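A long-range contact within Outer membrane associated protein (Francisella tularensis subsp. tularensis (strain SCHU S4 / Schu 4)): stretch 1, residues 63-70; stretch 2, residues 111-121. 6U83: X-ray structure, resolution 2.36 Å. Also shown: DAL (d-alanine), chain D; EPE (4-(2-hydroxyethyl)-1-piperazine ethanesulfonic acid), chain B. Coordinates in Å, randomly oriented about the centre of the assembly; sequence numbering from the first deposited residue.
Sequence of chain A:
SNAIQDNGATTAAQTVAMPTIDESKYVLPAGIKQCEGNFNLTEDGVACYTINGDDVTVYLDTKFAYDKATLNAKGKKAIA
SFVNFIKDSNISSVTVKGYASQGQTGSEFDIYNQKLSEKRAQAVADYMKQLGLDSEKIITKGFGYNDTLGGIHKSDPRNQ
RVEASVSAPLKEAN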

# COMPACT_ATOMS: atom_id res chain seq x y z
N LYS A 63 -4.90 -5.99 -0.40
CA LYS A 63 -4.91 -7.43 -0.18
C LYS A 63 -5.28 -8.15 -1.47
O LYS A 63 -5.92 -7.59 -2.36
N PHE A 64 -4.88 -9.43 -1.53
CA PHE A 64 -5.10 -10.27 -2.70
C PHE A 64 -5.63 -11.63 -2.28
O PHE A 64 -5.24 -12.19 -1.24
N ALA A 65 -6.50 -12.20 -3.12
CA ALA A 65 -6.93 -13.57 -2.91
C ALA A 65 -5.79 -14.56 -3.18
O ALA A 65 -4.76 -14.24 -3.80
N TYR A 66 -5.99 -15.78 -2.71
CA TYR A 66 -4.95 -16.80 -2.74
C TYR A 66 -4.48 -17.07 -4.17
O TYR A 66 -5.28 -17.35 -5.06
N ASP A 67 -3.17 -16.94 -4.39
CA ASP A 67 -2.50 -17.25 -5.66
C ASP A 67 -2.84 -16.26 -6.76
O ASP A 67 -2.57 -16.53 -7.94
N LYS A 68 -3.45 -15.12 -6.42
CA LYS A 68 -3.88 -14.13 -7.39
C LYS A 68 -3.01 -12.89 -7.33
O LYS A 68 -2.55 -12.48 -6.25
N ALA A 69 -2.81 -12.27 -8.49
CA ALA A 69 -2.16 -10.97 -8.56
C ALA A 69 -3.11 -9.92 -9.13
O ALA A 69 -2.67 -8.83 -9.51
N THR A 70 -4.39 -10.25 -9.21
CA THR A 70 -5.43 -9.36 -9.71
C THR A 70 -5.96 -8.47 -8.59
O THR A 70 -6.11 -8.92 -7.45
N ILE A 111 10.63 -19.45 -4.42
CA ILE A 111 10.79 -18.68 -5.66
C ILE A 111 9.44 -18.41 -6.30
O ILE A 111 9.18 -17.30 -6.80
N TYR A 112 8.56 -19.42 -6.31
CA TYR A 112 7.19 -19.22 -6.77
C TYR A 112 6.56 -17.99 -6.11
O TYR A 112 6.01 -17.12 -6.79
N ASN A 113 6.64 -17.91 -4.78
CA ASN A 113 5.94 -16.84 -4.08
C ASN A 113 6.67 -15.51 -4.21
O ASN A 113 6.03 -14.45 -4.13
N GLN A 114 7.99 -15.55 -4.39
CA GLN A 114 8.72 -14.35 -4.75
C GLN A 114 8.18 -13.78 -6.06
O GLN A 114 7.96 -12.57 -6.19
N LYS A 115 8.00 -14.64 -7.06
CA LYS A 115 7.51 -14.15 -8.34
C LYS A 115 6.08 -13.64 -8.18
O LYS A 115 5.74 -12.56 -8.68
N LEU A 116 5.25 -14.40 -7.47
CA LEU A 116 3.89 -13.97 -7.19
C LEU A 116 3.88 -12.57 -6.60
O LEU A 116 3.17 -11.68 -7.08
N SER A 117 4.73 -12.34 -5.59
CA SER A 117 4.72 -11.04 -4.92
C SER A 117 5.17 -9.93 -5.85
O SER A 117 4.66 -8.80 -5.78
N GLU A 118 6.15 -10.21 -6.71
CA GLU A 118 6.55 -9.26 -7.74
C GLU A 118 5.39 -8.93 -8.66
O GLU A 118 5.21 -7.77 -9.05
N LYS A 119 4.62 -9.95 -9.05
CA LYS A 119 3.46 -9.74 -9.91
C LYS A 119 2.41 -8.89 -9.22
O LYS A 119 1.70 -8.12 -9.89
N ARG A 120 2.29 -9.01 -7.89
CA ARG A 120 1.34 -8.18 -7.16
C ARG A 120 1.77 -6.72 -7.16
O ARG A 120 0.98 -5.83 -7.49
N ALA A 121 3.04 -6.46 -6.82
CA ALA A 121 3.57 -5.11 -6.91
C ALA A 121 3.41 -4.53 -8.31
O ALA A 121 3.07 -3.36 -8.48

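What holds the loop of stretch 1 against the helix of stretch 2? The answer centres on R120, which has more surface covered by the other stretch than any other residue here. Its CA-to-CB bond points sideways, but the chain runs out extended from an m chi1 (-73°, then t and t), and this carries the guanidinium to the loop backbone. R120 NE donates a hydrogen bond to K68 O at 2.9 Å, the best aligned of its bonds to the loop. R120 NH2 adds two weak ones, to K68 O at 3.2 Å and to A65 O at 3.3 Å. These carbonyls lie near the guanidinium plane, where its N-H groups can reach them. A65 O also accepts K68 N at 3.1 Å, closing the type II turn from A65 to K68, so A65 O serves both the turn and the arginine.

How is the aliphatic part of R120 packed? F64 points toward the helix with chi1 m (-69°) and lays a ring face against it: R120 CG sits 3.8 Å from the centroid of the F64 ring, almost exactly on the ring normal, a CH-pi contact. A69 also points toward the helix, and here the backbones approach closely, with A69 CA 4.7 Å from R120 CA. A69 CB lies 4.1 Å from R120 CG and 3.8 Å from K119 CB, while the rest of K119 leads away. L116, pointing toward the loop with chi1 t and chi2 p, brings CD1 to 4.0 Å from K68 O and 4.5 Å from A69 CB.

How does D67 reach the helix when its CA-to-CB bond points away? With chi1 t (-150°), its carboxylate comes back nearer, and D67 OD1 accepts a very short hydrogen bond of 2.5 Å from Y112 OH. Y112, one turn before L116, points toward the loop with chi1 t, and OD1 lies at the edge of its ring. L116 CD2 approaches the same D67 OD1 at 3.9 Å.

What do the bound groups add? D-alanine bridges the two stretches through its carboxylate: DAL O accepts from D67 N at 2.9 Å and R120 NH2 at 2.5 Å, while DAL OXT accepts from R120 NH1 at 2.8 Å. Its amino group donates from DAL N to N113 OD1 at 2.7 Å. The EPE molecule, probably from the crystallisation liquor, also spans the contact, with EPE O1S 2.8 Å from Y66 OH and EPE O8 2.5 Å from Y112 OH, both hydrogen bonds.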

# COMPACT_ATOMS: atom_id res chain seq x y z
CB LYS A 63 -5.90 -7.79 0.92
CG LYS A 63 -5.69 -7.02 2.21
CD LYS A 63 -4.77 -7.75 3.15
CE LYS A 63 -4.09 -6.75 4.04
NZ LYS A 63 -3.30 -7.42 5.09
CB PHE A 64 -3.79 -10.50 -3.48
CG PHE A 64 -3.27 -9.28 -4.18
CD1 PHE A 64 -2.48 -8.37 -3.50
CD2 PHE A 64 -3.53 -9.07 -5.53
CE1 PHE A 64 -1.96 -7.26 -4.16
CE2 PHE A 64 -3.01 -7.95 -6.19
CZ PHE A 64 -2.23 -7.05 -5.49
CB ALA A 65 -8.12 -13.90 -3.82
CB TYR A 66 -5.51 -18.07 -2.08
CG TYR A 66 -4.59 -19.26 -2.15
CD1 TYR A 66 -3.54 -19.40 -1.25
CD2 TYR A 66 -4.74 -20.23 -3.14
CE1 TYR A 66 -2.70 -20.47 -1.31
CE2 TYR A 66 -3.89 -21.32 -3.21
CZ TYR A 66 -2.87 -21.44 -2.29
OH TYR A 66 -2.01 -22.51 -2.34
CB ASP A 67 -2.81 -18.67 -6.13
CG ASP A 67 -1.69 -19.30 -6.93
OD1 ASP A 67 -0.55 -18.80 -6.88
OD2 ASP A 67 -1.97 -20.31 -7.62
CB LYS A 68 -5.34 -13.74 -7.15
CG LYS A 68 -6.31 -14.87 -7.45
CD LYS A 68 -6.38 -15.17 -8.93
CE LYS A 68 -7.33 -16.32 -9.21
NZ LYS A 68 -7.73 -16.37 -10.63
CB ALA A 69 -0.88 -11.03 -9.40
CB THR A 70 -6.57 -10.19 -10.27
OG1 THR A 70 -6.04 -11.14 -11.20
CG2 THR A 70 -7.59 -9.31 -10.95
CB ILE A 111 11.74 -19.40 -6.63
CG1 ILE A 111 13.09 -19.64 -5.94
CG2 ILE A 111 11.89 -18.57 -7.90
CD1 ILE A 111 14.15 -20.19 -6.83
CB TYR A 112 6.35 -20.46 -6.45
CG TYR A 112 4.90 -20.38 -6.89
CD1 TYR A 112 3.93 -19.75 -6.10
CD2 TYR A 112 4.49 -20.95 -8.09
CE1 TYR A 112 2.59 -19.70 -6.52
CE2 TYR A 112 3.19 -20.89 -8.50
CZ TYR A 112 2.24 -20.27 -7.71
OH TYR A 112 0.96 -20.24 -8.17
CB ASN A 113 5.78 -17.20 -2.62
CG ASN A 113 4.63 -18.17 -2.40
OD1 ASN A 113 3.46 -17.77 -2.44
ND2 ASN A 113 4.96 -19.44 -2.18
CB GLN A 114 10.21 -14.68 -4.87
CG GLN A 114 11.06 -13.58 -5.49
CD GLN A 114 11.28 -12.42 -4.54
OE1 GLN A 114 11.41 -12.60 -3.33
NE2 GLN A 114 11.32 -11.21 -5.10
CB LYS A 115 7.58 -15.27 -9.39
CG LYS A 115 8.45 -14.93 -10.59
CD LYS A 115 9.87 -14.55 -10.18
CE LYS A 115 10.67 -13.96 -11.35
NZ LYS A 115 11.87 -13.23 -10.84
CB LEU A 116 3.24 -14.99 -6.26
CG LEU A 116 1.84 -14.68 -5.78
CD1 LEU A 116 0.94 -14.30 -6.96
CD2 LEU A 116 1.32 -15.90 -5.02
CB SER A 117 5.62 -11.09 -3.69
OG SER A 117 6.96 -11.12 -4.10
CB GLU A 118 7.72 -9.82 -8.55
CG GLU A 118 9.02 -9.98 -7.78
CD GLU A 118 10.12 -10.63 -8.61
OE1 GLU A 118 10.41 -10.15 -9.73
OE2 GLU A 118 10.71 -11.64 -8.16
CB LYS A 119 2.84 -11.08 -10.30
CG LYS A 119 3.66 -11.97 -11.26
CD LYS A 119 2.87 -13.28 -11.50
CE LYS A 119 3.48 -14.13 -12.58
NZ LYS A 119 2.69 -15.40 -12.74
CB ARG A 120 1.18 -8.73 -5.73
CG ARG A 120 0.38 -10.07 -5.66
CD ARG A 120 0.31 -10.67 -4.23
NE ARG A 120 -0.65 -11.77 -4.21
CZ ARG A 120 -0.60 -12.81 -3.39
NH1 ARG A 120 0.38 -12.94 -2.49
NH2 ARG A 120 -1.56 -13.73 -3.47
CB ALA A 121 5.04 -5.09 -6.51
N DAL D . 1.27 -18.12 -0.89
CA DAL D . -0.00 -17.87 -1.56
CB DAL D . -0.10 -18.68 -2.86
C DAL D . -0.23 -16.38 -1.83
O DAL D . -1.20 -16.05 -2.52
OXT DAL D . 0.53 -15.50 -1.39
N1 EPE B . 0.46 -23.73 -5.04
C2 EPE B . -0.73 -22.90 -5.21
C3 EPE B . -1.40 -23.33 -6.51
N4 EPE B . -0.51 -23.22 -7.64
C5 EPE B . 0.89 -23.58 -7.45
C6 EPE B . 1.44 -23.31 -6.05
C7 EPE B . -1.10 -23.40 -8.96
C8 EPE B . -1.10 -22.13 -9.83
O8 EPE B . 0.21 -21.70 -10.12
C9 EPE B . 0.97 -23.64 -3.65
C10 EPE B . 1.71 -22.34 -3.36
S EPE B . 1.84 -22.06 -1.57
O1S EPE B . 0.48 -22.05 -1.05
O2S EPE B . 2.45 -20.76 -1.26
O3S EPE B . 2.62 -23.13 -0.93